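Local coordinates for putative DNA helicase (PDB 3DMN), which is of unknown function but probably forms the C-terminal, RecA-like part of a UvrD-like, ATP-driven DNA helicase, at residues T12-E17 with L148-V153; Q49-L54 with K79-R84; I67-A72 with E131-L136. All coordinates share one frame; numbering follows the deposited sequence. Where two conformers were deposited one is given.

Contact 1: T12-E17 with L148-V153; sequences TDFTKE and LTLVAV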
ATOM      1  N   THR A  12      -3.349 -10.495  -7.917  1.00 27.97           N
ATOM      2  CA  THR A  12      -4.598 -10.512  -8.681  1.00 28.47           C
ATOM      3  C   THR A  12      -5.737 -11.147  -7.876  1.00 28.17           C
ATOM      4  O   THR A  12      -6.848 -10.625  -7.813  1.00 28.31           O
ATOM      5  CB  THR A  12      -4.359 -11.285  -9.994  1.00 28.90           C
ATOM      6  OG1 THR A  12      -3.419 -10.538 -10.787  1.00 33.88           O
ATOM      7  CG2 THR A  12      -5.671 -11.493 -10.738  1.00 32.17           C
ATOM      8  N   ASP A  13      -5.443 -12.285  -7.263  1.00 26.82           N
ATOM      9  CA  ASP A  13      -6.448 -12.991  -6.503  1.00 26.86           C
ATOM     10  C   ASP A  13      -6.893 -12.262  -5.228  1.00 27.51           C
ATOM     11  O   ASP A  13      -8.076 -12.246  -4.911  1.00 28.39           O
ATOM     12  CB  ASP A  13      -5.954 -14.386  -6.138  1.00 25.89           C
ATOM     13  CG  ASP A  13      -6.038 -15.341  -7.289  1.00 27.70           C
ATOM     14  OD1 ASP A  13      -6.558 -14.995  -8.390  1.00 27.09           O
ATOM     15  OD2 ASP A  13      -5.555 -16.497  -7.121  1.00 28.54           O
ATOM     16  N   PHE A  14      -5.933 -11.726  -4.490  1.00 27.45           N
ATOM     17  CA  PHE A  14      -6.259 -10.901  -3.333  1.00 28.16           C
ATOM     18  C   PHE A  14      -7.107  -9.673  -3.750  1.00 28.21           C
ATOM     19  O   PHE A  14      -8.207  -9.417  -3.192  1.00 28.31           O
ATOM     20  CB  PHE A  14      -4.962 -10.462  -2.664  1.00 27.51           C
ATOM     21  CG  PHE A  14      -5.182  -9.465  -1.549  1.00 28.17           C
ATOM     22  CD1 PHE A  14      -5.411  -9.913  -0.251  1.00 29.96           C
ATOM     23  CD2 PHE A  14      -5.068  -8.106  -1.789  1.00 29.46           C
ATOM     24  CE1 PHE A  14      -5.615  -8.995   0.821  1.00 30.68           C
ATOM     25  CE2 PHE A  14      -5.263  -7.179  -0.758  1.00 27.95           C
ATOM     26  CZ  PHE A  14      -5.508  -7.608   0.551  1.00 28.47           C
ATOM     27  N   THR A  15      -6.640  -8.940  -4.769  1.00 28.84           N
ATOM     28  CA  THR A  15      -7.352  -7.729  -5.124  1.00 29.34           C
ATOM     29  C   THR A  15      -8.746  -7.965  -5.698  1.00 29.68           C
ATOM     30  O   THR A  15      -9.659  -7.179  -5.441  1.00 29.38           O
ATOM     31  CB  THR A  15      -6.528  -6.835  -6.065  1.00 29.94           C
ATOM     32  OG1 THR A  15      -6.294  -7.521  -7.310  1.00 32.54           O
ATOM     33  CG2 THR A  15      -5.206  -6.453  -5.420  1.00 29.85           C
ATOM     34  N   LYS A  16      -8.924  -9.044  -6.469  1.00 28.55           N
ATOM     35  CA  LYS A  16     -10.227  -9.277  -7.097  1.00 30.01           C
ATOM     36  C   LYS A  16     -11.328  -9.376  -6.022  1.00 29.93           C
ATOM     37  O   LYS A  16     -12.463  -9.002  -6.257  1.00 29.63           O
ATOM     38  CB  LYS A  16     -10.204 -10.526  -7.991  1.00 30.44           C
ATOM     39  CG  LYS A  16     -10.199 -11.832  -7.228  1.00 35.20           C
ATOM     40  CD  LYS A  16      -9.885 -13.008  -8.102  1.00 39.23           C
ATOM     41  CE  LYS A  16      -9.805 -14.252  -7.226  1.00 39.43           C
ATOM     42  NZ  LYS A  16      -9.562 -15.406  -8.236  1.00 40.41           N
ATOM     43  N   GLU A  17     -10.976  -9.871  -4.835  1.00 28.62           N
ATOM     44  CA  GLU A  17     -11.983 -10.160  -3.811  1.00 29.00           C
ATOM     45  C   GLU A  17     -12.352  -8.900  -3.041  1.00 28.85           C
ATOM     46  O   GLU A  17     -13.256  -8.933  -2.188  1.00 29.26           O
ATOM     47  CB  GLU A  17     -11.468 -11.243  -2.870  1.00 29.41           C
ATOM     48  CG  GLU A  17     -11.232 -12.569  -3.619  1.00 28.74           C
ATOM     49  CD  GLU A  17     -11.412 -13.811  -2.757  1.00 30.24           C
ATOM     50  OE1 GLU A  17     -11.450 -13.727  -1.530  1.00 29.26           O
ATOM     51  OE2 GLU A  17     -11.412 -14.923  -3.345  1.00 29.26           O
ATOM     52  N   LEU A 148       2.967  -6.581  -2.542  1.00 26.42           N
ATOM     53  CA  LEU A 148       1.900  -5.729  -2.006  1.00 25.96           C
ATOM     54  C   LEU A 148       1.840  -5.889  -0.496  1.00 27.78           C
ATOM     55  O   LEU A 148       1.720  -7.010   0.017  1.00 28.11           O
ATOM     56  CB  LEU A 148       0.563  -6.114  -2.641  1.00 26.47           C
ATOM     57  CG  LEU A 148      -0.684  -5.452  -2.051  1.00 26.48           C
ATOM     58  CD1 LEU A 148      -0.647  -3.922  -2.267  1.00 27.80           C
ATOM     59  CD2 LEU A 148      -2.008  -6.105  -2.617  1.00 27.09           C
ATOM     60  N   THR A 149       1.891  -4.753   0.193  1.00 26.92           N
ATOM     61  CA  THR A 149       1.872  -4.717   1.666  1.00 26.77           C
ATOM     62  C   THR A 149       0.782  -3.739   2.023  1.00 27.55           C
ATOM     63  O   THR A 149       0.662  -2.703   1.422  1.00 28.02           O
ATOM     64  CB  THR A 149       3.205  -4.163   2.249  1.00 27.25           C
ATOM     65  OG1 THR A 149       4.280  -5.017   1.871  1.00 28.29           O
ATOM     66  CG2 THR A 149       3.127  -4.119   3.796  1.00 30.04           C
ATOM     67  N   LEU A 150      -0.027  -4.097   3.020  1.00 27.28           N
ATOM     68  CA  LEU A 150      -1.041  -3.165   3.573  1.00 27.57           C
ATOM     69  C   LEU A 150      -0.733  -2.969   5.028  1.00 27.94           C
ATOM     70  O   LEU A 150      -0.617  -3.936   5.784  1.00 29.36           O
ATOM     71  CB  LEU A 150      -2.488  -3.683   3.421  1.00 28.59           C
ATOM     72  CG  LEU A 150      -3.070  -3.702   2.013  1.00 29.04           C
ATOM     73  CD1 LEU A 150      -2.509  -4.841   1.213  1.00 31.77           C
ATOM     74  CD2 LEU A 150      -4.599  -3.912   2.143  1.00 31.38           C
ATOM     75  N   VAL A 151      -0.653  -1.703   5.423  1.00 26.84           N
ATOM     76  CA  VAL A 151      -0.469  -1.347   6.850  1.00 27.14           C
ATOM     77  C   VAL A 151      -1.704  -0.646   7.331  1.00 27.99           C
ATOM     78  O   VAL A 151      -2.141   0.299   6.701  1.00 27.88           O
ATOM     79  CB  VAL A 151       0.791  -0.439   7.074  1.00 27.80           C
ATOM     80  CG1 VAL A 151       0.924  -0.031   8.552  1.00 29.25           C
ATOM     81  CG2 VAL A 151       2.069  -1.146   6.609  1.00 28.21           C
ATOM     82  N   ALA A 152      -2.272  -1.096   8.460  1.00 27.13           N
ATOM     83  CA  ALA A 152      -3.499  -0.458   8.980  1.00 27.57           C
ATOM     84  C   ALA A 152      -3.204  -0.026  10.390  1.00 28.83           C
ATOM     85  O   ALA A 152      -2.568  -0.769  11.128  1.00 30.16           O
ATOM     86  CB  ALA A 152      -4.674  -1.480   8.996  1.00 29.53           C
ATOM     87  N   VAL A 153      -3.677   1.153  10.758  1.00 26.26           N
ATOM     88  CA  VAL A 153      -3.541   1.665  12.132  1.00 27.40           C
ATOM     89  C   VAL A 153      -4.907   1.503  12.800  1.00 28.00           C
ATOM     90  O   VAL A 153      -5.923   2.113  12.379  1.00 28.69           O
ATOM     91  CB  VAL A 153      -3.150   3.133  12.138  1.00 27.93           C
ATOM     92  CG1 VAL A 153      -3.102   3.647  13.596  1.00 29.47           C
ATOM     93  CG2 VAL A 153      -1.764   3.280  11.486  1.00 29.89           C
TER

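Contact 2: Q49-L54 with K79-R84; sequences QVVDQL and KALKAR. With ACT (acetate ion), chain F.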
ATOM      1  N   GLN A  49       6.279  -0.033  10.777  1.00 26.49           N
ATOM      2  CA  GLN A  49       6.114  -1.122   9.813  0.50 27.37           C
ATOM      3  C   GLN A  49       6.454  -0.687   8.404  1.00 27.51           C
ATOM      4  O   GLN A  49       6.997  -1.487   7.618  1.00 28.34           O
ATOM      5  CB  GLN A  49       4.717  -1.758   9.871  0.50 26.94           C
ATOM      6  CG  GLN A  49       4.536  -2.897   8.864  0.50 28.63           C
ATOM      7  CD  GLN A  49       5.550  -4.042   8.974  0.50 26.90           C
ATOM      8  OE1 GLN A  49       6.049  -4.376  10.058  0.50 31.26           O
ATOM      9  NE2 GLN A  49       5.845  -4.664   7.831  0.50 28.35           N
ATOM     10  N   VAL A  50       6.134   0.556   8.057  1.00 26.98           N
ATOM     11  CA  VAL A  50       6.521   1.090   6.741  1.00 26.02           C
ATOM     12  C   VAL A  50       8.062   1.096   6.599  1.00 26.05           C
ATOM     13  O   VAL A  50       8.616   0.689   5.570  1.00 26.38           O
ATOM     14  CB  VAL A  50       5.963   2.492   6.515  1.00 26.97           C
ATOM     15  CG1 VAL A  50       6.476   3.055   5.232  1.00 26.87           C
ATOM     16  CG2 VAL A  50       4.410   2.440   6.496  1.00 28.51           C
ATOM     17  N   VAL A  51       8.746   1.573   7.629  1.00 25.74           N
ATOM     18  CA  VAL A  51      10.225   1.608   7.606  1.00 27.33           C
ATOM     19  C   VAL A  51      10.792   0.192   7.391  1.00 27.45           C
ATOM     20  O   VAL A  51      11.681  -0.053   6.544  1.00 27.57           O
ATOM     21  CB  VAL A  51      10.750   2.231   8.913  1.00 27.07           C
ATOM     22  CG1 VAL A  51      12.251   2.005   9.085  1.00 28.60           C
ATOM     23  CG2 VAL A  51      10.468   3.739   8.902  1.00 30.06           C
ATOM     24  N   ASP A  52      10.230  -0.746   8.144  1.00 27.09           N
ATOM     25  CA  ASP A  52      10.650  -2.128   8.117  1.00 28.13           C
ATOM     26  C   ASP A  52      10.376  -2.773   6.746  1.00 28.54           C
ATOM     27  O   ASP A  52      11.249  -3.491   6.197  1.00 30.23           O
ATOM     28  CB  ASP A  52       9.954  -2.914   9.200  1.00 28.96           C
ATOM     29  CG  ASP A  52      10.408  -2.534  10.581  1.00 29.27           C
ATOM     30  OD1 ASP A  52      11.317  -1.693  10.722  1.00 29.90           O
ATOM     31  OD2 ASP A  52       9.864  -3.137  11.538  1.00 30.79           O
ATOM     32  N   GLN A  53       9.189  -2.509   6.196  1.00 27.74           N
ATOM     33  CA  GLN A  53       8.856  -3.027   4.869  1.00 28.46           C
ATOM     34  C   GLN A  53       9.749  -2.446   3.769  1.00 28.73           C
ATOM     35  O   GLN A  53      10.157  -3.146   2.846  1.00 29.18           O
ATOM     36  CB  GLN A  53       7.382  -2.778   4.549  1.00 28.55           C
ATOM     37  CG  GLN A  53       6.933  -3.540   3.278  1.00 30.01           C
ATOM     38  CD  GLN A  53       6.899  -5.031   3.498  1.00 30.81           C
ATOM     39  OE1 GLN A  53       7.423  -5.812   2.684  1.00 35.57           O
ATOM     40  NE2 GLN A  53       6.331  -5.436   4.605  1.00 29.10           N
ATOM     41  N   LEU A  54      10.071  -1.162   3.883  1.00 28.47           N
ATOM     42  CA  LEU A  54      10.944  -0.530   2.895  1.00 29.64           C
ATOM     43  C   LEU A  54      12.313  -1.205   2.928  1.00 29.85           C
ATOM     44  O   LEU A  54      12.895  -1.491   1.887  1.00 30.60           O
ATOM     45  CB  LEU A  54      11.060   0.953   3.195  1.00 29.22           C
ATOM     46  CG  LEU A  54       9.816   1.793   2.830  1.00 29.23           C
ATOM     47  CD1 LEU A  54       9.993   3.185   3.368  1.00 31.77           C
ATOM     48  CD2 LEU A  54       9.595   1.837   1.306  1.00 31.60           C
ATOM     49  N   LYS A  79       6.018  13.452   6.649  1.00 27.45           N
ATOM     50  CA  LYS A  79       6.709  14.135   7.758  1.00 27.58           C
ATOM     51  C   LYS A  79       7.289  13.070   8.701  1.00 27.42           C
ATOM     52  O   LYS A  79       8.437  13.165   9.132  1.00 27.52           O
ATOM     53  CB  LYS A  79       5.719  15.025   8.502  1.00 28.34           C
ATOM     54  CG  LYS A  79       6.339  15.672   9.728  1.00 30.40           C
ATOM     55  CD  LYS A  79       5.324  16.527  10.479  1.00 35.68           C
ATOM     56  CE  LYS A  79       5.909  16.985  11.813  1.00 38.78           C
ATOM     57  NZ  LYS A  79       4.967  17.821  12.627  1.00 44.07           N
ATOM     58  N   ALA A  80       6.487  12.048   9.019  1.00 27.03           N
ATOM     59  CA  ALA A  80       6.930  11.010   9.962  1.00 27.35           C
ATOM     60  C   ALA A  80       8.111  10.218   9.372  1.00 27.20           C
ATOM     61  O   ALA A  80       9.104   9.968  10.060  1.00 28.05           O
ATOM     62  CB  ALA A  80       5.802  10.083  10.288  1.00 28.54           C
ATOM     63  N   LEU A  81       8.040   9.874   8.081  1.00 26.54           N
ATOM     64  CA  LEU A  81       9.102   9.067   7.507  1.00 26.16           C
ATOM     65  C   LEU A  81      10.411   9.855   7.429  1.00 25.00           C
ATOM     66  O   LEU A  81      11.509   9.314   7.648  1.00 25.39           O
ATOM     67  CB  LEU A  81       8.709   8.592   6.123  1.00 27.15           C
ATOM     68  CG  LEU A  81       7.673   7.458   6.120  1.00 27.18           C
ATOM     69  CD1 LEU A  81       7.297   7.270   4.634  1.00 31.18           C
ATOM     70  CD2 LEU A  81       8.245   6.144   6.715  1.00 29.51           C
ATOM     71  N   LYS A  82      10.315  11.152   7.145  1.00 25.13           N
ATOM     72  CA  LYS A  82      11.558  11.964   7.130  1.00 25.34           C
ATOM     73  C   LYS A  82      12.196  11.978   8.516  1.00 25.02           C
ATOM     74  O   LYS A  82      13.410  11.943   8.646  1.00 24.32           O
ATOM     75  CB  LYS A  82      11.269  13.386   6.644  1.00 26.60           C
ATOM     76  CG  LYS A  82      10.971  13.412   5.139  1.00 27.13           C
ATOM     77  CD  LYS A  82      10.847  14.861   4.662  1.00 30.01           C
ATOM     78  CE  LYS A  82      10.519  14.972   3.159  1.00 29.78           C
ATOM     79  NZ  LYS A  82      10.299  16.434   2.737  1.00 31.49           N
ATOM     80  N   ALA A  83      11.358  12.009   9.553  1.00 25.32           N
ATOM     81  CA  ALA A  83      11.839  11.934  10.937  1.00 24.90           C
ATOM     82  C   ALA A  83      12.336  10.531  11.315  1.00 25.68           C
ATOM     83  O   ALA A  83      12.881  10.343  12.417  1.00 27.05           O
ATOM     84  CB  ALA A  83      10.706  12.435  11.902  1.00 26.26           C
ATOM     85  N   ARG A  84      12.222   9.567  10.398  1.00 24.58           N
ATOM     86  CA  ARG A  84      12.872   8.259  10.592  1.00 25.75           C
ATOM     87  C   ARG A  84      14.130   8.129   9.767  1.00 26.80           C
ATOM     88  O   ARG A  84      14.724   7.027   9.692  1.00 26.43           O
ATOM     89  CB  ARG A  84      11.940   7.083  10.214  1.00 26.26           C
ATOM     90  CG  ARG A  84      10.643   7.063  10.995  1.00 27.34           C
ATOM     91  CD  ARG A  84      10.803   7.251  12.526  1.00 27.09           C
ATOM     92  NE  ARG A  84       9.467   7.037  13.134  1.00 29.94           N
ATOM     93  CZ  ARG A  84       8.908   5.835  13.351  1.00 29.04           C
ATOM     94  NH1 ARG A  84       9.577   4.703  13.047  1.00 28.29           N
ATOM     95  NH2 ARG A  84       7.663   5.794  13.878  1.00 28.58           N
TER
HETATM   96  C   ACT F   5       9.008  15.808  -0.410  1.00 33.84           C
HETATM   97  O   ACT F   5       8.639  15.730  -1.610  1.00 33.98           O
HETATM   98  OXT ACT F   5      10.169  16.229  -0.190  1.00 35.03           O
HETATM   99  CH3 ACT F   5       8.093  15.499   0.712  1.00 33.58           C

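Contact 3: I67-A72 with E131-L136; sequences IGKSLA and EDERQL. With ACT (acetate ion), chain E.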
ATOM      1  N   ILE A  67       1.329   4.255  -1.297  1.00 26.98           N
ATOM      2  CA  ILE A  67       0.099   4.971  -1.736  1.00 28.66           C
ATOM      3  C   ILE A  67      -0.791   5.275  -0.544  1.00 29.81           C
ATOM      4  O   ILE A  67      -1.218   4.340   0.172  1.00 29.66           O
ATOM      5  CB  ILE A  67      -0.700   4.160  -2.790  1.00 28.87           C
ATOM      6  CG1 ILE A  67       0.248   3.768  -3.926  1.00 29.34           C
ATOM      7  CG2 ILE A  67      -1.892   4.990  -3.282  1.00 28.41           C
ATOM      8  CD1 ILE A  67      -0.375   2.931  -5.086  1.00 30.51           C
ATOM      9  N   GLY A  68      -1.024   6.556  -0.301  1.00 30.76           N
ATOM     10  CA  GLY A  68      -1.944   7.020   0.786  1.00 30.11           C
ATOM     11  C   GLY A  68      -3.255   7.474   0.123  1.00 29.17           C
ATOM     12  O   GLY A  68      -3.290   7.775  -1.054  1.00 29.97           O
ATOM     13  N   LYS A  69      -4.326   7.529   0.879  1.00 28.07           N
ATOM     14  CA  LYS A  69      -5.631   7.816   0.285  1.00 28.47           C
ATOM     15  C   LYS A  69      -5.711   9.249  -0.183  1.00 28.85           C
ATOM     16  O   LYS A  69      -6.228   9.509  -1.285  1.00 28.08           O
ATOM     17  CB  LYS A  69      -6.746   7.527   1.284  1.00 28.96           C
ATOM     18  CG  LYS A  69      -8.134   7.790   0.698  1.00 28.51           C
ATOM     19  CD  LYS A  69      -9.283   7.369   1.665  1.00 30.08           C
ATOM     20  CE  LYS A  69      -9.255   8.165   2.950  1.00 27.70           C
ATOM     21  NZ  LYS A  69     -10.510   7.885   3.777  1.00 30.16           N
ATOM     22  N   SER A  70      -5.307  10.169   0.702  1.00 28.47           N
ATOM     23  CA  SER A  70      -5.520  11.576   0.463  1.00 27.07           C
ATOM     24  C   SER A  70      -4.222  12.329   0.610  1.00 27.33           C
ATOM     25  O   SER A  70      -3.270  11.825   1.235  1.00 26.51           O
ATOM     26  CB  SER A  70      -6.502  12.126   1.528  1.00 28.55           C
ATOM     27  OG  SER A  70      -5.875  12.090   2.817  1.00 28.42           O
ATOM     28  N   LEU A  71      -4.185  13.574   0.107  1.00 26.80           N
ATOM     29  CA  LEU A  71      -2.980  14.378   0.325  1.00 27.00           C
ATOM     30  C   LEU A  71      -2.663  14.546   1.818  1.00 27.95           C
ATOM     31  O   LEU A  71      -1.506  14.470   2.200  1.00 27.17           O
ATOM     32  CB  LEU A  71      -3.079  15.743  -0.355  1.00 27.53           C
ATOM     33  CG  LEU A  71      -1.858  16.621  -0.137  1.00 28.95           C
ATOM     34  CD1 LEU A  71      -0.618  15.975  -0.800  1.00 32.67           C
ATOM     35  CD2 LEU A  71      -2.119  18.007  -0.674  1.00 31.11           C
ATOM     36  N   ALA A  72      -3.668  14.833   2.643  1.00 27.78           N
ATOM     37  CA  ALA A  72      -3.415  15.157   4.067  1.00 29.00           C
ATOM     38  C   ALA A  72      -2.730  13.937   4.726  1.00 28.10           C
ATOM     39  O   ALA A  72      -1.752  14.066   5.503  1.00 28.44           O
ATOM     40  CB  ALA A  72      -4.716  15.455   4.764  1.00 29.70           C
ATOM     41  N   GLU A 131     -18.906   0.859   1.512  1.00 28.84           N
ATOM     42  CA  GLU A 131     -18.972   0.007   0.339  1.00 28.48           C
ATOM     43  C   GLU A 131     -18.521   0.737  -0.911  1.00 28.38           C
ATOM     44  O   GLU A 131     -17.894   0.135  -1.797  1.00 28.12           O
ATOM     45  CB  GLU A 131     -20.360  -0.553   0.115  1.00 30.46           C
ATOM     46  CG  GLU A 131     -20.721  -1.565   1.197  1.00 32.46           C
ATOM     47  CD  GLU A 131     -19.887  -2.846   1.101  1.00 34.22           C
ATOM     48  OE1 GLU A 131     -19.913  -3.508   0.048  1.00 34.57           O
ATOM     49  OE2 GLU A 131     -19.200  -3.149   2.088  1.00 38.12           O
ATOM     50  N   ASP A 132     -18.825   2.022  -0.964  1.00 27.49           N
ATOM     51  CA  ASP A 132     -18.449   2.794  -2.145  1.00 27.32           C
ATOM     52  C   ASP A 132     -16.951   2.969  -2.284  1.00 27.67           C
ATOM     53  O   ASP A 132     -16.503   3.394  -3.366  1.00 28.64           O
ATOM     54  CB  ASP A 132     -19.146   4.170  -2.133  1.00 26.75           C
ATOM     55  CG  ASP A 132     -19.078   4.848  -3.486  1.00 27.24           C
ATOM     56  OD1 ASP A 132     -19.698   4.272  -4.407  1.00 27.96           O
ATOM     57  OD2 ASP A 132     -18.450   5.937  -3.600  1.00 27.34           O
ATOM     58  N   GLU A 133     -16.196   2.717  -1.205  1.00 25.77           N
ATOM     59  CA  GLU A 133     -14.722   2.841  -1.221  1.00 26.67           C
ATOM     60  C   GLU A 133     -14.032   1.555  -1.708  1.00 27.44           C
ATOM     61  O   GLU A 133     -12.816   1.515  -1.768  1.00 28.55           O
ATOM     62  CB  GLU A 133     -14.209   3.239   0.168  1.00 27.03           C
ATOM     63  CG  GLU A 133     -14.508   4.735   0.370  1.00 28.49           C
ATOM     64  CD  GLU A 133     -14.246   5.222   1.772  1.00 32.97           C
ATOM     65  OE1 GLU A 133     -14.540   4.479   2.739  1.00 34.48           O
ATOM     66  OE2 GLU A 133     -13.769   6.379   1.894  1.00 32.24           O
ATOM     67  N   ARG A 134     -14.799   0.497  -1.999  1.00 27.97           N
ATOM     68  CA  ARG A 134     -14.153  -0.743  -2.493  1.00 28.23           C
ATOM     69  C   ARG A 134     -13.381  -0.471  -3.786  1.00 27.92           C
ATOM     70  O   ARG A 134     -12.253  -0.999  -3.987  1.00 28.58           O
ATOM     71  CB  ARG A 134     -15.208  -1.818  -2.749  1.00 28.08           C
ATOM     72  CG  ARG A 134     -15.714  -2.439  -1.449  1.00 28.12           C
ATOM     73  CD  ARG A 134     -16.685  -3.562  -1.726  1.00 26.86           C
ATOM     74  NE  ARG A 134     -17.161  -4.066  -0.441  1.00 28.27           N
ATOM     75  CZ  ARG A 134     -16.481  -4.889   0.351  1.00 30.41           C
ATOM     76  NH1 ARG A 134     -15.290  -5.375  -0.040  1.00 30.05           N
ATOM     77  NH2 ARG A 134     -17.001  -5.209   1.543  1.00 29.65           N
ATOM     78  N   GLN A 135     -13.965   0.332  -4.678  1.00 28.59           N
ATOM     79  CA  GLN A 135     -13.324   0.569  -5.989  1.00 29.02           C
ATOM     80  C   GLN A 135     -11.958   1.230  -5.764  1.00 29.14           C
ATOM     81  O   GLN A 135     -10.951   0.843  -6.364  1.00 29.03           O
ATOM     82  CB  GLN A 135     -14.207   1.460  -6.858  1.00 30.77           C
ATOM     83  CG  GLN A 135     -13.578   1.777  -8.188  1.00 34.30           C
ATOM     84  CD  GLN A 135     -13.344   0.512  -8.999  1.00 39.47           C
ATOM     85  OE1 GLN A 135     -14.191  -0.378  -9.030  1.00 41.28           O
ATOM     86  NE2 GLN A 135     -12.205   0.439  -9.663  1.00 44.92           N
ATOM     87  N   LEU A 136     -11.929   2.226  -4.879  1.00 28.43           N
ATOM     88  CA  LEU A 136     -10.661   2.900  -4.539  1.00 29.03           C
ATOM     89  C   LEU A 136      -9.622   1.934  -3.965  1.00 28.46           C
ATOM     90  O   LEU A 136      -8.478   1.902  -4.435  1.00 27.61           O
ATOM     91  CB  LEU A 136     -10.942   4.035  -3.542  1.00 29.21           C
ATOM     92  CG  LEU A 136      -9.678   4.724  -3.031  1.00 31.83           C
ATOM     93  CD1 LEU A 136      -9.002   5.495  -4.139  1.00 33.64           C
ATOM     94  CD2 LEU A 136     -10.039   5.675  -1.872  1.00 33.41           C
TER
HETATM   95  C   ACT E   4     -10.101  10.527   5.803  1.00 24.01           C
HETATM   96  O   ACT E   4      -9.537  10.649   4.688  1.00 26.31           O
HETATM   97  OXT ACT E   4     -10.743   9.460   6.036  1.00 23.09           O
HETATM   98  CH3 ACT E   4      -9.994  11.665   6.744  1.00 25.46           C

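Contact 1: T12-E17 with L148-V153
Phe14 brings one side of its ring, CD2, CE2 and CZ, obliquely against two leucines of strand 148-153, and this apolar group makes up nearly all of the contact. With CG anti to the backbone N (chi1 173°), the ring is carried off the helix toward the strand. Its CD2 meets Leu148 CD2 at 3.7 Å, and the same methyl also serves the neighbouring ring atom CE2, which lies 3.9 Å from Leu148 CD2. Further out along the ring, Leu150 takes over: both of its methyls reach the far corner, with Phe14 CZ 4.1 Å from Leu150 CD2. The two leucines approach differently. Leu148 runs across the phenylalanine at about a right angle, while Leu150 comes up to meet it from the opposite direction. Thr15 adds a looser apolar touch through its methyl, CG2 standing 4.3 Å from Leu148 CD2.

Strand 147-153 lies inside the parallel sheet, between strands 118-121 and 36-40, as expected of a P-loop NTPase (RecA-like) fold. Leu148 and Leu150 face the side on which helix 9-16 packs, whereas Thr149 and Val151 face helix 43-59 on the other. The short axes stand 11.3 Å apart and are inclined at 40°, so the long phenylalanine side chain does the bridging.

Polar groups stay local to the helix. Thr15 OG1 is hydrogen-bonded back to the carbonyl oxygen of Ile11, which turns CG2 to the leucine. Near the surface, Lys16 NZ forms a salt bridge to Asp13 OD1 at 3.0 Å, arriving from above the carboxylate plane.

Contact 2: Q49-L54 with K79-R84
Leu81 pushes one methyl, CD2, against two adjacent valines of helix 43-59. Leu81 CD2 lies 3.9 Å from Val50 CG1, and the same carbon is 3.9 Å from Val51 CG2, so a single methyl touches consecutive residues of the facing helix. The bond from CA to CB of Leu81 runs alongside that helix; the chi1 turn (-75°, CG anti to the carbonyl carbon) and the chain beyond bring CD2 to the valines. Val50 crosses it at about a right angle and offers CG1.

The second half of the contact belongs to Arg84, just past the end of helix 71-82. Its aliphatic root lies over Val51, whose CG2 is 3.9 Å from Arg84 CB and equally near CG; the two side chains cross at roughly ninety degrees. A bend at chi2 (-47°) then turns the rest of the arginine along helix 43-59, where NH1 forms a salt bridge with Asp48 and NH2 another with Glu44.

Beneath, Val50 and Leu81 also rest on Ile66 of strand 64-68, so the two helices share one face of the parallel sheet and pack side by side on it, consistent with the three-layer alpha/beta architecture of P-loop NTPases. Lys82 takes no part in the packing; its extended chain ends in a hydrogen bond of 2.9 Å from NZ to OXT of an acetate, probably from the crystallisation liquor, which Leu90 N also binds.

The chemistry is graded from sheet to surface: between the segments only carbon meets carbon, and the arginine's charge is paired with two acids of the same helix that its CB and CG pack against.

Contact 3: I67-A72 with E131-L136
Lys69 carries this contact across to Leu136 and Glu133, from the turn that follows strand 64-68. Its CB points toward the 131-136 segment, and CG, set anti to the backbone N (chi1 -179°), makes the closest approach: Lys69 CG is 3.8 Å from Leu136 CD2. The next carbon stays on the same methyl, with Lys69 CD 4.0 Å from Leu136 CD2, the leucine crossing the lysine chain at about a right angle. At chi3 (63°) the chain bends, and CE brings the tip to a bound acetate, probably from the crystallisation liquor. The tip, NZ, donates a hydrogen bond of 2.8 Å to the acetate OXT and another to the carbonyl oxygen of Asn127.

Glu133 faces this ammonium group without joining it. Its OE2 stands 4.1 Å from Lys69 NZ, beyond a salt bridge, though the opposite charges would still be expected to attract. The other oxygen, OE1, accepts hydrogen bonds from the backbone nitrogens of Arg130 and Gln129, which anchors the carboxylate to its own loop.

Behind Glu133, Arg134 grips Glu131 side-on with two nitrogens. The NE bond to Glu131 OE1 is 2.9 Å long and fairly straight, 164° at the hydrogen, while NH2 uses the syn lone pair of OE2.

Next along the chain, Ser70 is the N-cap of helix 71-82, its OG accepting from Glu73 N. Such a turn from strand end into capped helix, at the C-terminal rim of a parallel sheet, is characteristic of the alpha/beta architecture of P-loop NTPases.

Overall arrangement
From the N terminus, helix 9-16 comes first and waits until strand 147-153 near the end of the chain to close contact 1, the widest loop. Inside that loop the chain runs through helix 43-59, strand 64-68 and helix 71-82, and contact 2 closes early by joining the two helices. Contact 3 starts between them, at 67-72, and closes only at 131-136, so it crosses contact 2 while also nesting within contact 1. Contacts 1 and 2 lie on opposite sides of the chain's centre but meet through strand 147-153, where Val151 and Thr149 touch Gln49 and Gln53. Contact 3 ties the turn after strand 64-68 to the beginning of helix 134-141 and the residue before it.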